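Local atomic coordinates of charybdin (Charybdis maritima, PDB entry 2B7U), a protein that belongs to the ribosome-inactivating proteins, a family of toxins known mainly from plants, and consists of a single chain of mixed sheet and helices. Residues V160-Q163 with M164-A168; L190-W193 with M194-L198; V203-S206 with F207-L210. All coordinates share one frame; numbering follows the deposited sequence.

Interaction 1: V160-Q163 with M164-A168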
ATOM      1  N   VAL A 160      -8.845  -5.686  -0.453  1.00 13.27           N
ATOM      2  CA  VAL A 160      -7.981  -6.820  -0.720  1.00 12.99           C
ATOM      3  C   VAL A 160      -6.728  -6.383  -1.498  1.00 13.04           C
ATOM      4  O   VAL A 160      -5.596  -6.749  -1.152  1.00 13.01           O
ATOM      5  CB  VAL A 160      -8.758  -7.940  -1.481  1.00 13.45           C
ATOM      6  CG1 VAL A 160      -7.818  -9.001  -1.960  1.00 13.82           C
ATOM      7  CG2 VAL A 160      -9.816  -8.527  -0.567  1.00 13.87           C
ATOM      8  N   VAL A 161      -6.907  -5.579  -2.546  1.00 13.91           N
ATOM      9  CA  VAL A 161      -5.759  -5.106  -3.297  1.00 14.59           C
ATOM     10  C   VAL A 161      -4.832  -4.229  -2.434  1.00 14.64           C
ATOM     11  O   VAL A 161      -3.600  -4.397  -2.424  1.00 14.70           O
ATOM     12  CB  VAL A 161      -6.208  -4.347  -4.546  1.00 14.90           C
ATOM     13  CG1 VAL A 161      -5.026  -3.630  -5.182  1.00 17.07           C
ATOM     14  CG2 VAL A 161      -6.912  -5.293  -5.520  1.00 16.08           C
ATOM     15  N   SER A 162      -5.402  -3.311  -1.676  1.00 13.82           N
ATOM     16  CA  SER A 162      -4.599  -2.451  -0.799  1.00 14.03           C
ATOM     17  C   SER A 162      -3.798  -3.279   0.200  1.00 13.45           C
ATOM     18  O   SER A 162      -2.613  -2.992   0.426  1.00 14.38           O
ATOM     19  CB  SER A 162      -5.486  -1.453  -0.074  1.00 15.55           C
ATOM     20  OG  SER A 162      -4.688  -0.516   0.644  1.00 19.65           O
ATOM     21  N   GLN A 163      -4.419  -4.276   0.829  1.00 12.39           N
ATOM     22  CA  GLN A 163      -3.729  -5.086   1.815  1.00 12.59           C
ATOM     23  C   GLN A 163      -2.638  -5.914   1.163  1.00 12.29           C
ATOM     24  O   GLN A 163      -1.481  -5.919   1.599  1.00 12.60           O
ATOM     25  CB  GLN A 163      -4.696  -5.975   2.570  1.00 12.42           C
ATOM     26  CG  GLN A 163      -5.625  -5.239   3.502  1.00 14.17           C
ATOM     27  CD  GLN A 163      -4.909  -4.732   4.720  1.00 14.49           C
ATOM     28  OE1 GLN A 163      -3.911  -5.313   5.151  1.00 14.39           O
ATOM     29  NE2 GLN A 163      -5.387  -3.611   5.278  1.00 17.23           N
ATOM     30  N   MET A 164      -2.978  -6.607   0.091  1.00 12.69           N
ATOM     31  CA  MET A 164      -2.027  -7.549  -0.474  1.00 13.26           C
ATOM     32  C   MET A 164      -0.926  -6.951  -1.316  1.00 13.04           C
ATOM     33  O   MET A 164       0.082  -7.625  -1.573  1.00 14.20           O
ATOM     34  CB  MET A 164      -2.776  -8.642  -1.257  1.00 12.47           C
ATOM     35  CG  MET A 164      -3.720  -9.394  -0.384  1.00 12.44           C
ATOM     36  SD  MET A 164      -4.565 -10.794  -1.191  1.00 16.47           S
ATOM     37  CE  MET A 164      -3.237 -11.996  -1.257  1.00 18.39           C
ATOM     38  N   PHE A 165      -1.082  -5.700  -1.743  1.00 13.43           N
ATOM     39  CA  PHE A 165      -0.013  -5.031  -2.495  1.00 13.85           C
ATOM     40  C   PHE A 165       0.557  -3.856  -1.728  1.00 15.51           C
ATOM     41  O   PHE A 165       1.763  -3.825  -1.489  1.00 18.04           O
ATOM     42  CB  PHE A 165      -0.482  -4.724  -3.907  1.00 15.30           C
ATOM     43  CG  PHE A 165      -0.730  -5.976  -4.681  1.00 14.41           C
ATOM     44  CD1 PHE A 165       0.334  -6.659  -5.235  1.00 17.55           C
ATOM     45  CD2 PHE A 165      -1.979  -6.538  -4.736  1.00 16.44           C
ATOM     46  CE1 PHE A 165       0.161  -7.858  -5.892  1.00 17.64           C
ATOM     47  CE2 PHE A 165      -2.175  -7.758  -5.391  1.00 18.47           C
ATOM     48  CZ  PHE A 165      -1.100  -8.418  -5.979  1.00 17.70           C
ATOM     49  N   CYS A 166      -0.278  -2.957  -1.252  1.00 14.68           N
ATOM     50  CA  CYS A 166       0.275  -1.763  -0.560  1.00 16.02           C
ATOM     51  C   CYS A 166       0.830  -2.100   0.834  1.00 15.23           C
ATOM     52  O   CYS A 166       1.995  -1.792   1.144  1.00 14.37           O
ATOM     53  CB  CYS A 166      -0.720  -0.652  -0.497  1.00 15.68           C
ATOM     54  SG  CYS A 166      -1.323  -0.217  -2.176  1.00 21.38           S
ATOM     55  N   GLU A 167       0.033  -2.741   1.679  1.00 14.44           N
ATOM     56  CA  GLU A 167       0.517  -3.032   3.010  1.00 14.37           C
ATOM     57  C   GLU A 167       1.650  -4.071   2.975  1.00 14.34           C
ATOM     58  O   GLU A 167       2.609  -3.998   3.735  1.00 13.32           O
ATOM     59  CB  GLU A 167      -0.605  -3.496   3.917  1.00 14.48           C
ATOM     60  CG  GLU A 167      -1.798  -2.567   3.982  1.00 15.37           C
ATOM     61  CD  GLU A 167      -1.509  -1.213   4.560  1.00 18.72           C
ATOM     62  OE1 GLU A 167      -0.384  -0.987   5.076  1.00 17.46           O
ATOM     63  OE2 GLU A 167      -2.404  -0.336   4.488  1.00 21.77           O
ATOM     64  N   ALA A 168       1.534  -5.078   2.110  1.00 13.70           N
ATOM     65  CA  ALA A 168       2.619  -6.059   1.939  1.00 13.67           C
ATOM     66  C   ALA A 168       3.923  -5.402   1.479  1.00 13.50           C
ATOM     67  O   ALA A 168       5.008  -5.766   1.940  1.00 14.60           O
ATOM     68  CB  ALA A 168       2.194  -7.146   0.957  1.00 14.84           C
TER
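Met-164 N bonds to Val-160 O at 2.9 Å, and Phe-165 N to Val-161 O, as expected for an alpha helix; directly afterwards helix 151-170 widens into a pi-type turn. The evidence is a switch of bonding from i+4 to i+5. Ser-162 O accepts from Glu-167 N at 2.9 Å, while its bond from Cys-166 N is weak because the N-H...O angle has fallen to 120°. Ala-168 N then continues the wider pattern to Gln-163 O at 3.2 Å.

All the side chains here are buried. Val-160 and Met-164 run side by side in the same direction, with CG1 of the valine 3.8 Å from SD of the methionine. The Phe-165 ring turns its edge to the preceding turn, Val-161 O lying near the ring plane 3.5 Å from Phe-165 CD2; the ring also packs on Leu-60 and Leu-62 of strand 56-64. Ser-162 OG and Glu-167 OE2 both bond to Tyr-117 OH, and Glu-167 OE2 forms a salt bridge with Arg-170. Gln-163 folds back at its second torsion (chi2 -73°), which sets its amide beside Glu-167 while NE2 bonds to Glu-199. The amide and carboxylate planes differ by 27°, and what touches between them is Gln-163 OE1 against the methylene Glu-167 CG, at 3.7 Å.

Interaction 2: L190-W193 with M194-L198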
ATOM      1  N   LEU A 190      -5.841 -11.322   8.405  1.00 26.77           N
ATOM      2  CA  LEU A 190      -4.720 -10.493   8.821  1.00 25.35           C
ATOM      3  C   LEU A 190      -4.691 -10.477  10.347  1.00 23.65           C
ATOM      4  O   LEU A 190      -5.691 -10.123  10.950  1.00 23.05           O
ATOM      5  CB  LEU A 190      -4.938  -9.082   8.296  1.00 25.08           C
ATOM      6  CG  LEU A 190      -3.906  -8.015   8.663  1.00 26.95           C
ATOM      7  CD1 LEU A 190      -2.672  -8.128   7.786  1.00 27.61           C
ATOM      8  CD2 LEU A 190      -4.528  -6.649   8.533  1.00 26.23           C
ATOM      9  N   PRO A 191      -3.560 -10.862  10.976  1.00 21.91           N
ATOM     10  CA  PRO A 191      -3.462 -10.763  12.431  1.00 21.93           C
ATOM     11  C   PRO A 191      -3.673  -9.330  12.911  1.00 21.51           C
ATOM     12  O   PRO A 191      -3.209  -8.404  12.270  1.00 20.89           O
ATOM     13  CB  PRO A 191      -2.035 -11.231  12.721  1.00 21.62           C
ATOM     14  CG  PRO A 191      -1.679 -12.084  11.552  1.00 22.13           C
ATOM     15  CD  PRO A 191      -2.338 -11.449  10.397  1.00 22.51           C
ATOM     16  N   GLN A 192      -4.363  -9.157  14.034  1.00 22.05           N
ATOM     17  CA  GLN A 192      -4.689  -7.820  14.529  1.00 22.12           C
ATOM     18  C   GLN A 192      -3.432  -6.985  14.786  1.00 20.34           C
ATOM     19  O   GLN A 192      -3.435  -5.771  14.568  1.00 19.98           O
ATOM     20  CB  GLN A 192      -5.559  -7.895  15.800  1.00 22.73           C
ATOM     21  CG  GLN A 192      -6.202  -6.550  16.165  1.00 25.11           C
ATOM     22  CD  GLN A 192      -7.352  -6.686  17.159  1.00 25.87           C
ATOM     23  OE1 GLN A 192      -8.306  -5.894  17.140  1.00 33.65           O
ATOM     24  NE2 GLN A 192      -7.262  -7.676  18.034  1.00 25.86           N
ATOM     25  N   TRP A 193      -2.348  -7.614  15.231  1.00 19.20           N
ATOM     26  CA  TRP A 193      -1.133  -6.853  15.516  1.00 19.12           C
ATOM     27  C   TRP A 193      -0.559  -6.213  14.250  1.00 18.70           C
ATOM     28  O   TRP A 193       0.025  -5.118  14.288  1.00 18.86           O
ATOM     29  CB  TRP A 193      -0.099  -7.707  16.236  1.00 19.38           C
ATOM     30  CG  TRP A 193       0.687  -8.700  15.435  1.00 18.88           C
ATOM     31  CD1 TRP A 193       0.387 -10.027  15.239  1.00 19.87           C
ATOM     32  CD2 TRP A 193       1.922  -8.464  14.764  1.00 18.20           C
ATOM     33  NE1 TRP A 193       1.370 -10.617  14.479  1.00 20.50           N
ATOM     34  CE2 TRP A 193       2.327  -9.682  14.181  1.00 20.21           C
ATOM     35  CE3 TRP A 193       2.732  -7.341  14.597  1.00 19.50           C
ATOM     36  CZ2 TRP A 193       3.502  -9.796  13.445  1.00 19.92           C
ATOM     37  CZ3 TRP A 193       3.902  -7.470  13.876  1.00 19.50           C
ATOM     38  CH2 TRP A 193       4.269  -8.683  13.308  1.00 19.52           C
ATOM     39  N   MET A 194      -0.708  -6.907  13.124  1.00 16.99           N
ATOM     40  CA  MET A 194      -0.269  -6.365  11.834  1.00 17.12           C
ATOM     41  C   MET A 194      -1.139  -5.181  11.410  1.00 17.25           C
ATOM     42  O   MET A 194      -0.638  -4.215  10.831  1.00 16.74           O
ATOM     43  CB  MET A 194      -0.247  -7.454  10.765  1.00 16.83           C
ATOM     44  CG  MET A 194       0.794  -8.482  11.029  1.00 16.47           C
ATOM     45  SD  MET A 194       0.916  -9.732   9.741  1.00 19.31           S
ATOM     46  CE  MET A 194       2.107 -10.824  10.527  1.00 20.95           C
ATOM     47  N   GLN A 195      -2.433  -5.225  11.680  1.00 18.21           N
ATOM     48  CA  GLN A 195      -3.266  -4.034  11.465  1.00 20.25           C
ATOM     49  C   GLN A 195      -2.882  -2.869  12.395  1.00 20.50           C
ATOM     50  O   GLN A 195      -2.596  -1.728  11.972  1.00 21.32           O
ATOM     51  CB  GLN A 195      -4.737  -4.384  11.672  1.00 19.91           C
ATOM     52  CG  GLN A 195      -5.649  -3.192  11.446  1.00 22.68           C
ATOM     53  CD  GLN A 195      -7.052  -3.458  11.901  1.00 23.45           C
ATOM     54  OE1 GLN A 195      -7.287  -3.798  13.062  1.00 30.06           O
ATOM     55  NE2 GLN A 195      -7.997  -3.304  11.003  1.00 27.67           N
ATOM     56  N   ASN A 196      -2.841  -3.136  13.688  1.00 19.29           N
ATOM     57  CA  ASN A 196      -2.783  -2.063  14.660  1.00 19.80           C
ATOM     58  C   ASN A 196      -1.384  -1.581  15.013  1.00 19.14           C
ATOM     59  O   ASN A 196      -1.162  -0.385  15.350  1.00 20.81           O
ATOM     60  CB  ASN A 196      -3.461  -2.505  15.952  1.00 19.82           C
ATOM     61  CG  ASN A 196      -4.940  -2.738  15.808  1.00 23.97           C
ATOM     62  OD1 ASN A 196      -5.555  -3.393  16.662  1.00 28.92           O
ATOM     63  ND2 ASN A 196      -5.534  -2.192  14.766  1.00 24.94           N
ATOM     64  N   ASP A 197      -0.442  -2.510  15.052  1.00 17.45           N
ATOM     65  CA  ASP A 197       0.927  -2.161  15.409  1.00 17.13           C
ATOM     66  C   ASP A 197       1.702  -1.722  14.169  1.00 16.33           C
ATOM     67  O   ASP A 197       2.554  -0.840  14.257  1.00 16.79           O
ATOM     68  CB  ASP A 197       1.675  -3.309  16.084  1.00 17.02           C
ATOM     69  CG  ASP A 197       0.949  -3.883  17.285  1.00 20.71           C
ATOM     70  OD1 ASP A 197      -0.264  -3.594  17.484  1.00 25.39           O
ATOM     71  OD2 ASP A 197       1.590  -4.685  17.994  1.00 20.96           O
ATOM     72  N   LEU A 198       1.448  -2.365  13.031  1.00 15.22           N
ATOM     73  CA  LEU A 198       2.182  -2.039  11.811  1.00 13.98           C
ATOM     74  C   LEU A 198       1.452  -1.052  10.922  1.00 14.23           C
ATOM     75  O   LEU A 198       1.886   0.087  10.778  1.00 14.00           O
ATOM     76  CB  LEU A 198       2.513  -3.306  11.021  1.00 13.75           C
ATOM     77  CG  LEU A 198       3.387  -4.323  11.755  1.00 13.62           C
ATOM     78  CD1 LEU A 198       3.717  -5.491  10.842  1.00 14.30           C
ATOM     79  CD2 LEU A 198       4.676  -3.681  12.259  1.00 14.90           C
TER
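Trp-193 lays one face of its indole on the side chain of the next residue, Met-194. Met-194 CG sits 3.8 Å from the centroid of the six-membered ring and 14° off its normal, a CH-pi contact over the face. The methionine chain stays extended, and its methyl keeps to the same side of the ring plane, near the CE2-CZ2 bond, Met-194 CE lying 3.4 Å from Trp-193 CZ2. The sulfur is more distant: Met-194 SD is 5.0 Å from the same centroid and 27° off the normal, an oblique Met-aromatic contact. Leu-198 runs alongside the indole and brings CD1 to within 3.6 Å of Trp-193 CZ3.

The first torsion of the tryptophan explains the overlap: at chi1 77°, CG lies between the backbone N and the carbonyl carbon, a rotamer that lays the indole over the backbone N of Met-194. On the methionine, Pro-191 CD touches SD at 3.7 Å, and Leu-190 CD1 meets CB.

The next shell is the first turn of helix 192-199. Pro-191 is its N-cap, and its carbonyl takes two weak bonds, from Met-194 N and Gln-195 N. Firmer ones follow: Asn-196 N to Gln-192 O, and Asp-197 N to Trp-193 O, each 2.8 Å; Trp-193 O also takes a weak i+5 bond from Leu-198 N, which marks a wider, pi-type turn.

Further out, Tyr-226 stacks on the Trp-193 ring and gives its backbone N to Asp-197 OD2, while a MES molecule, probably from the crystallisation liquor, lies about 4 Å from the tryptophan side chain. The turn packs against both helix 172-180, where Ile-174 meets Met-194 and Phe-178 meets Leu-190, and strand 223-225, whose Ile-225 touches Trp-193, Asp-197 and Leu-198.

Interaction 3: V203-S206 with F207-L210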
ATOM      1  N   VAL A 203       3.391   5.558   8.725  1.00 13.09           N
ATOM      2  CA  VAL A 203       3.767   6.951   8.512  1.00 13.04           C
ATOM      3  C   VAL A 203       4.647   7.398   9.682  1.00 13.32           C
ATOM      4  O   VAL A 203       5.721   7.998   9.493  1.00 13.37           O
ATOM      5  CB  VAL A 203       2.505   7.845   8.365  1.00 13.54           C
ATOM      6  CG1 VAL A 203       2.888   9.272   8.391  1.00 13.57           C
ATOM      7  CG2 VAL A 203       1.775   7.476   7.098  1.00 15.11           C
ATOM      8  N   ARG A 204       4.196   7.121  10.904  1.00 12.63           N
ATOM      9  CA  ARG A 204       4.948   7.497  12.116  1.00 13.57           C
ATOM     10  C   ARG A 204       6.311   6.783  12.193  1.00 12.47           C
ATOM     11  O   ARG A 204       7.340   7.399  12.492  1.00 12.70           O
ATOM     12  CB  ARG A 204       4.143   7.142  13.352  1.00 16.32           C
ATOM     13  CG  ARG A 204       3.053   8.080  13.740  1.00 21.77           C
ATOM     14  CD  ARG A 204       2.903   8.036  15.286  1.00 28.04           C
ATOM     15  NE  ARG A 204       2.800   6.653  15.742  1.00 30.67           N
ATOM     16  CZ  ARG A 204       3.503   6.074  16.723  1.00 31.48           C
ATOM     17  NH1 ARG A 204       4.380   6.733  17.473  1.00 34.48           N
ATOM     18  NH2 ARG A 204       3.294   4.798  16.987  1.00 31.73           N
ATOM     19  N   PHE A 205       6.336   5.475  11.946  1.00 11.86           N
ATOM     20  CA  PHE A 205       7.592   4.722  11.965  1.00 11.93           C
ATOM     21  C   PHE A 205       8.561   5.215  10.889  1.00 11.53           C
ATOM     22  O   PHE A 205       9.777   5.324  11.142  1.00 11.27           O
ATOM     23  CB  PHE A 205       7.318   3.228  11.721  1.00 11.88           C
ATOM     24  CG  PHE A 205       6.635   2.495  12.859  1.00 12.69           C
ATOM     25  CD1 PHE A 205       6.147   1.201  12.644  1.00 13.13           C
ATOM     26  CD2 PHE A 205       6.506   3.039  14.114  1.00 12.89           C
ATOM     27  CE1 PHE A 205       5.558   0.482  13.684  1.00 12.92           C
ATOM     28  CE2 PHE A 205       5.904   2.308  15.156  1.00 13.71           C
ATOM     29  CZ  PHE A 205       5.450   1.041  14.920  1.00 13.85           C
ATOM     30  N   SER A 206       8.061   5.504   9.697  1.00 11.74           N
ATOM     31  CA  SER A 206       8.935   6.016   8.631  1.00 11.34           C
ATOM     32  C   SER A 206       9.593   7.303   9.093  1.00 11.65           C
ATOM     33  O   SER A 206      10.787   7.482   8.882  1.00 12.43           O
ATOM     34  CB  SER A 206       8.146   6.275   7.355  1.00 11.72           C
ATOM     35  OG  SER A 206       7.724   5.043   6.779  1.00 11.76           O
ATOM     36  N   PHE A 207       8.805   8.188   9.686  1.00 12.04           N
ATOM     37  CA  PHE A 207       9.327   9.457  10.170  1.00 12.40           C
ATOM     38  C   PHE A 207      10.377   9.240  11.246  1.00 12.64           C
ATOM     39  O   PHE A 207      11.457   9.857  11.231  1.00 11.62           O
ATOM     40  CB  PHE A 207       8.207  10.326  10.740  1.00 13.18           C
ATOM     41  CG  PHE A 207       8.700  11.647  11.247  1.00 14.11           C
ATOM     42  CD1 PHE A 207       8.970  11.815  12.589  1.00 17.04           C
ATOM     43  CD2 PHE A 207       8.971  12.681  10.354  1.00 17.20           C
ATOM     44  CE1 PHE A 207       9.478  13.028  13.060  1.00 17.76           C
ATOM     45  CE2 PHE A 207       9.463  13.896  10.824  1.00 18.09           C
ATOM     46  CZ  PHE A 207       9.708  14.053  12.170  1.00 17.42           C
ATOM     47  N   MET A 208      10.067   8.393  12.235  1.00 12.61           N
ATOM     48  CA  MET A 208      11.048   8.139  13.307  1.00 13.56           C
ATOM     49  C   MET A 208      12.391   7.651  12.763  1.00 12.64           C
ATOM     50  O   MET A 208      13.477   8.019  13.256  1.00 13.55           O
ATOM     51  CB  MET A 208      10.546   7.082  14.306  1.00 14.72           C
ATOM     52  CG  MET A 208       9.352   7.470  15.070  1.00 16.05           C
ATOM     53  SD  MET A 208       8.767   6.048  16.037  1.00 17.91           S
ATOM     54  CE  MET A 208       7.194   6.696  16.487  1.00 20.98           C
ATOM     55  N   ILE A 209      12.327   6.763  11.784  1.00 11.26           N
ATOM     56  CA  ILE A 209      13.529   6.152  11.178  1.00 11.06           C
ATOM     57  C   ILE A 209      14.333   7.199  10.413  1.00 11.39           C
ATOM     58  O   ILE A 209      15.541   7.337  10.646  1.00 11.04           O
ATOM     59  CB  ILE A 209      13.142   4.988  10.275  1.00 12.27           C
ATOM     60  CG1 ILE A 209      12.607   3.834  11.147  1.00 10.75           C
ATOM     61  CG2 ILE A 209      14.328   4.508   9.430  1.00 13.30           C
ATOM     62  CD1 ILE A 209      11.792   2.869  10.362  1.00 14.37           C
ATOM     63  N   LEU A 210      13.691   7.969   9.538  1.00 11.46           N
ATOM     64  CA  LEU A 210      14.435   8.959   8.763  1.00 11.52           C
ATOM     65  C   LEU A 210      14.893  10.129   9.637  1.00 12.33           C
ATOM     66  O   LEU A 210      15.972  10.660   9.433  1.00 12.70           O
ATOM     67  CB  LEU A 210      13.612   9.470   7.598  1.00 12.40           C
ATOM     68  CG  LEU A 210      13.319   8.433   6.534  1.00 13.14           C
ATOM     69  CD1 LEU A 210      12.663   9.101   5.352  1.00 15.23           C
ATOM     70  CD2 LEU A 210      14.591   7.706   6.094  1.00 14.36           C
TER
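Arg-204 and Met-208, one helical turn apart, send their side chains the same way and lie alongside each other. Met-208 has CG anti to its carbonyl carbon (chi1 -64°) and is extended beyond, a shape that carries the thioether back along the preceding turn. Its CG passes Arg-204 O at 3.3 Å. Its methyl ends beside the guanidinium, oblique to that group; the separation there is too short to be trusted in detail. Toward Phe-205 the same thioether meets a ring edge, with Met-208 SD near the ring plane and 4.2 Å from Phe-205 CD2.

Ile-209 uses the same first-torsion position, which runs its extended CG1-CD1 branch along the preceding turn, CD1 lying 3.3 Å from Phe-205 O. Phe-207 leads its ring away from the turn before, and only its CB stays close, 3.5 Å from Arg-204 O. Ser-206 keeps OG beside its own backbone N (chi1 -69°), from where it bonds to Trp-202 O in the preceding turn and to Glu-244 N.

The backbone holding these side chains is regular alpha helix: Met-208 N bonds to Arg-204 O at 2.9 Å with an N-H...O angle of 167°, and Leu-210 N to Ser-206 O at 3.0 Å. Helix 202-214 packs through Phe-205 and Met-208 on Gln-223 of strand 223-225, through Phe-205 and Ile-209 on Leu-236 of helix 233-237, and through Ile-209 and Leu-210 on Leu-40 of strand 38-40.

In the fold
Interaction 1 lies deepest, its centre about 5 Å from that of the chain; interactions 2 and 3, about 14 and 16 Å out, each include exposed residues. The chemistry differs from place to place: both helix 151-170 and helix 192-199 include a pi-type turn; the first surrounds it with buried polar groups, the second sets an indole against a thioether, and helix 202-214 keeps plain alpha-helical bonds. Interactions 1 and 2 touch where Gln-163 OE1 meets Leu-190 CD2 at 3.7 Å. Interactions 2 and 3 touch where Asp-197 O approaches Phe-205 CE1 at 3.3 Å, and both rest on Ile-225. Interactions 1 and 3 remain about 8 Å apart at their nearest atoms.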